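Local coordinates for 2-hydroxyhepta-2,4-diene-1,7-dioate isomerase (Mycobacterium marinum, PDB 3QDF), which binds zinc and probably acts as an isomerase or hydrolase of the fumarylacetoacetate hydrolase family, perhaps in homoprotocatechuate degradation, at residues 134-137 with 138-141. Sequence-based numbering, arbitrary orientation.
With EDO (1,2-ethanediol), chain F.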
loop_
_atom_site.group_PDB
_atom_site.type_symbol
_atom_site.label_atom_id
_atom_site.label_comp_id
_atom_site.label_asym_id
_atom_site.label_seq_id
_atom_site.Cartn_x
_atom_site.Cartn_y
_atom_site.Cartn_z
ATOM N N ASP A 134 -21.576 4.649 2.150
ATOM C CA ASP A 134 -22.472 4.096 3.155
ATOM C C ASP A 134 -22.549 2.557 3.096
ATOM O O ASP A 134 -23.623 1.974 3.198
ATOM C CB ASP A 134 -23.870 4.708 3.022
ATOM C CG ASP A 134 -23.887 6.202 3.296
ATOM O OD1 ASP A 134 -23.380 6.620 4.365
ATOM O OD2 ASP A 134 -24.439 6.949 2.456
ATOM N N VAL A 135 -21.399 1.924 2.927
ATOM C CA VAL A 135 -21.325 0.478 2.860
ATOM C C VAL A 135 -21.300 -0.106 4.270
ATOM O O VAL A 135 -20.561 0.395 5.121
ATOM C CB VAL A 135 -20.056 0.077 2.062
ATOM C CG1 VAL A 135 -19.717 -1.357 2.227
ATOM C CG2 VAL A 135 -20.303 0.394 0.573
ATOM N N SER A 136 -22.093 -1.157 4.527
ATOM C CA SER A 136 -21.979 -1.857 5.812
ATOM C C SER A 136 -20.674 -2.671 5.830
ATOM O O SER A 136 -20.105 -2.994 4.780
ATOM C CB SER A 136 -23.172 -2.787 6.028
ATOM O OG SER A 136 -22.997 -3.920 5.179
ATOM N N ALA A 137 -20.195 -2.990 7.023
ATOM C CA ALA A 137 -18.963 -3.773 7.191
ATOM C C ALA A 137 -19.053 -5.108 6.457
ATOM O O ALA A 137 -18.102 -5.516 5.787
ATOM C CB ALA A 137 -18.688 -4.017 8.713
ATOM N N ALA A 138 -20.210 -5.769 6.555
ATOM C CA ALA A 138 -20.429 -7.047 5.856
ATOM C C ALA A 138 -20.439 -6.903 4.337
ATOM O O ALA A 138 -20.116 -7.853 3.629
ATOM C CB ALA A 138 -21.717 -7.741 6.350
ATOM N N GLN A 139 -20.813 -5.738 3.817
ATOM C CA GLN A 139 -20.782 -5.523 2.368
ATOM C C GLN A 139 -19.397 -5.087 1.843
ATOM O O GLN A 139 -19.206 -4.950 0.635
ATOM C CB GLN A 139 -21.797 -4.460 1.953
ATOM C CG GLN A 139 -23.259 -4.868 2.006
ATOM C CD GLN A 139 -24.204 -3.649 1.855
ATOM O OE1 GLN A 139 -23.818 -2.493 2.110
ATOM N NE2 GLN A 139 -25.445 -3.914 1.447
ATOM N N ALA A 140 -18.446 -4.831 2.732
ATOM C CA ALA A 140 -17.154 -4.295 2.283
ATOM C C ALA A 140 -16.497 -5.184 1.229
ATOM O O ALA A 140 -15.986 -4.686 0.230
ATOM C CB ALA A 140 -16.218 -4.065 3.446
ATOM N N VAL A 141 -16.532 -6.491 1.457
ATOM C CA VAL A 141 -16.016 -7.491 0.518
ATOM C C VAL A 141 -16.488 -7.288 -0.943
ATOM O O VAL A 141 -15.700 -7.494 -1.871
ATOM C CB VAL A 141 -16.316 -8.964 1.039
ATOM C CG1 VAL A 141 -17.831 -9.217 1.228
ATOM C CG2 VAL A 141 -15.714 -10.043 0.124
HETATM C C1 EDO F . -22.258 9.633 2.312
HETATM O O1 EDO F . -21.844 8.599 3.200
HETATM C C2 EDO F . -20.986 10.376 1.973
HETATM O O2 EDO F . -20.949 11.576 2.755
HETATM O O HOH W 1 -17.033 -7.474 4.160
#
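A capping box opens the short helical turn at Ser136 and Gln139, within the loop that joins strands 118-128 and 144-155 of the fumarylacetoacetate hydrolase-like domain. Ser136 is the N-cap: its OG accepts the backbone N-H of Gln139, OG to N 3.2 Å. In return, Gln139 OE1 accepts the backbone N-H of Ser136, with OE1 3.3 Å from that N. The two bonds run in opposite directions between the same pair of residues, and this reciprocity defines the box. The returned bond is nearly straight at hydrogen, 165°, although the donor sits 30° off the carbonyl plane of the amide.

Torsions explain the reach. Ser136 OG lies between its own N and carbonyl carbon, facing the start of the turn, and the Gln139 chain sets off beside its backbone N and then runs extended back along the serine. Its CG consequently passes 3.3 Å from Ser136 OG, a close flank of aliphatic carbon against the hydroxyl. The N of Gln139 also makes a weak bond to Ser136 O, so this one N-H is shared between two acceptors of the serine.

CG1 of the buried Val135, anti to the backbone N (chi1 166°), lies 3.7 Å from Gln139 CB, the two side chains crossing at a slant. Ala140, also buried, packs on Val217 of helix 213-223, and Ser136 touches Glu218. Glu218 OE2 accepts the N-H of Ala137, and Ser221 OG that of Val135.

Further along, Ala140 N bonds to Ala137 O at 3.1 Å. A water donates to the same Ala137 O and accepts from Val141 N, its oxygen 2.9 Å from that nitrogen.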